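Local coordinates for protein restriction endonuclease (Mycobacterium sp., PDB 4F0Q) that probably cleaves DNA that carries methylated cytosine, working as a tetrameric, modification-dependent restriction endonuclease with a magnesium-binding nuclease domain, at residues K297-L302 with S436-Y441. Sequence-based numbering, arbitrary orientation.
Sequences KHAFEL and STVDEY
The first turns of helix 297-314 cross the C-terminal end of helix 430-440 steeply, the short axes running at 112° and approaching to 8.1 Å. Backbones come nearest at A299 and T437, whose CA atoms lie 5.0 Å apart; a small methyl suits this crossing, and A299 CB rests 3.6 Å from T437 O. T437 CB in turn meets A299 O, while T437 OG1, in the crowded position between backbone N and carbonyl carbon, is hydrogen-bonded to L434 O and Y293 OH and so brings no unpaired hydroxyl into the interface. One turn on, L302 holds CG anti to its backbone N (chi1 -178°) and sends CD2 against the end of the second helix, 3.6 Å from both E440 C and Y441 N. Of the E440 side chain, CB lies against L302 CD2, and the carboxylate turns to a salt bridge with R306, farther along the first helix. Y441 lays its ring along the first helix: A299 N sits 4.0 Å above one face, toward the rim, and Y441 CD1 touches H298 CB at 3.5 Å. The imidazole itself turns to its own helix, where H298 ND1 donates to E301 OE1 (2.8 Å, 139°) from above the carboxylate plane. No hydrogen bond links the segments; van der Waals packing on side chains and backbone joins them, with T437–Y293 and E440–R306 as polar ties alongside. This helix crossing lies beside the metal site, where E301 comes close to the magnesium ligand D334, so Y441 packing on H298 CB may steady the backbone there.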
loop_
_atom_site.group_PDB
_atom_site.type_symbol
_atom_site.label_atom_id
_atom_site.label_comp_id
_atom_site.label_asym_id
_atom_site.label_seq_id
_atom_site.Cartn_x
_atom_site.Cartn_y
_atom_site.Cartn_z
ATOM N N LYS A 297 18.736 19.571 -9.835
ATOM C CA LYS A 297 17.814 18.448 -9.985
ATOM C C LYS A 297 17.805 17.499 -8.786
ATOM O O LYS A 297 16.758 17.243 -8.185
ATOM C CB LYS A 297 18.160 17.676 -11.262
ATOM C CG LYS A 297 17.301 16.451 -11.525
ATOM C CD LYS A 297 17.774 15.723 -12.774
ATOM C CE LYS A 297 16.954 14.473 -13.036
ATOM N NZ LYS A 297 15.526 14.793 -13.305
ATOM N N HIS A 298 18.978 16.980 -8.441
ATOM C CA HIS A 298 19.080 15.944 -7.418
ATOM C C HIS A 298 18.962 16.492 -5.996
ATOM O O HIS A 298 18.550 15.779 -5.077
ATOM C CB HIS A 298 20.368 15.144 -7.607
ATOM C CG HIS A 298 20.518 14.572 -8.983
ATOM N ND1 HIS A 298 19.984 13.354 -9.345
ATOM C CD2 HIS A 298 21.124 15.061 -10.091
ATOM C CE1 HIS A 298 20.263 13.113 -10.613
ATOM N NE2 HIS A 298 20.952 14.134 -11.089
ATOM N N ALA A 299 19.319 17.760 -5.817
ATOM C CA ALA A 299 19.083 18.435 -4.548
ATOM C C ALA A 299 17.578 18.548 -4.343
ATOM O O ALA A 299 17.067 18.375 -3.232
ATOM C CB ALA A 299 19.729 19.809 -4.547
ATOM N N PHE A 300 16.872 18.829 -5.435
ATOM C CA PHE A 300 15.419 18.861 -5.413
ATOM C C PHE A 300 14.867 17.462 -5.188
ATOM O O PHE A 300 13.783 17.304 -4.637
ATOM C CB PHE A 300 14.860 19.447 -6.710
ATOM C CG PHE A 300 13.360 19.522 -6.739
ATOM C CD1 PHE A 300 12.691 20.521 -6.050
ATOM C CD2 PHE A 300 12.619 18.593 -7.451
ATOM C CE1 PHE A 300 11.309 20.593 -6.071
ATOM C CE2 PHE A 300 11.238 18.659 -7.475
ATOM C CZ PHE A 300 10.583 19.661 -6.785
ATOM N N GLU A 301 15.612 16.449 -5.621
ATOM C CA GLU A 301 15.228 15.067 -5.345
ATOM C C GLU A 301 15.312 14.761 -3.847
ATOM O O GLU A 301 14.417 14.125 -3.283
ATOM C CB GLU A 301 16.090 14.088 -6.149
ATOM C CG GLU A 301 15.870 14.162 -7.653
ATOM C CD GLU A 301 16.781 13.230 -8.427
ATOM O OE1 GLU A 301 17.722 12.675 -7.824
ATOM O OE2 GLU A 301 16.553 13.049 -9.644
ATOM N N LEU A 302 16.382 15.223 -3.207
ATOM C CA LEU A 302 16.545 15.049 -1.763
ATOM C C LEU A 302 15.453 15.794 -0.995
ATOM O O LEU A 302 14.817 15.240 -0.079
ATOM C CB LEU A 302 17.925 15.533 -1.316
ATOM C CG LEU A 302 18.254 15.357 0.168
ATOM C CD1 LEU A 302 18.178 13.891 0.565
ATOM C CD2 LEU A 302 19.624 15.931 0.490
ATOM N N SER A 436 21.126 22.565 2.923
ATOM C CA SER A 436 21.218 21.186 3.386
ATOM C C SER A 436 21.023 20.224 2.217
ATOM O O SER A 436 21.802 19.284 2.037
ATOM C CB SER A 436 20.182 20.910 4.476
ATOM O OG SER A 436 20.197 19.548 4.860
ATOM N N THR A 437 19.990 20.475 1.419
ATOM C CA THR A 437 19.695 19.629 0.263
ATOM C C THR A 437 20.810 19.672 -0.779
ATOM O O THR A 437 21.125 18.658 -1.404
ATOM C CB THR A 437 18.360 20.012 -0.409
ATOM O OG1 THR A 437 18.428 21.359 -0.892
ATOM C CG2 THR A 437 17.208 19.883 0.579
ATOM N N VAL A 438 21.403 20.848 -0.966
ATOM C CA VAL A 438 22.500 20.997 -1.920
ATOM C C VAL A 438 23.758 20.270 -1.446
ATOM O O VAL A 438 24.463 19.641 -2.237
ATOM C CB VAL A 438 22.826 22.485 -2.179
ATOM C CG1 VAL A 438 24.090 22.628 -3.013
ATOM C CG2 VAL A 438 21.660 23.164 -2.865
ATOM N N ASP A 439 24.026 20.343 -0.147
ATOM C CA ASP A 439 25.255 19.784 0.409
ATOM C C ASP A 439 25.184 18.285 0.692
ATOM O O ASP A 439 26.217 17.619 0.772
ATOM C CB ASP A 439 25.647 20.523 1.691
ATOM C CG ASP A 439 25.986 21.978 1.446
ATOM O OD1 ASP A 439 26.541 22.288 0.372
ATOM O OD2 ASP A 439 25.696 22.812 2.329
ATOM N N GLU A 440 23.977 17.750 0.846
ATOM C CA GLU A 440 23.845 16.372 1.310
ATOM C C GLU A 440 23.191 15.395 0.329
ATOM O O GLU A 440 22.912 14.253 0.694
ATOM C CB GLU A 440 23.104 16.338 2.651
ATOM C CG GLU A 440 23.751 17.183 3.737
ATOM C CD GLU A 440 23.001 17.116 5.053
ATOM O OE1 GLU A 440 22.071 16.291 5.167
ATOM O OE2 GLU A 440 23.342 17.889 5.973
ATOM N N TYR A 441 22.953 15.821 -0.907
ATOM C CA TYR A 441 22.268 14.949 -1.862
ATOM C C TYR A 441 23.168 13.845 -2.420
ATOM O O TYR A 441 22.697 12.753 -2.737
ATOM C CB TYR A 441 21.606 15.750 -2.993
ATOM C CG TYR A 441 22.545 16.254 -4.070
ATOM C CD1 TYR A 441 22.853 15.470 -5.176
ATOM C CD2 TYR A 441 23.099 17.525 -3.996
ATOM C CE1 TYR A 441 23.702 15.929 -6.166
ATOM C CE2 TYR A 441 23.950 17.994 -4.982
ATOM C CZ TYR A 441 24.246 17.192 -6.064
ATOM O OH TYR A 441 25.090 17.651 -7.049
#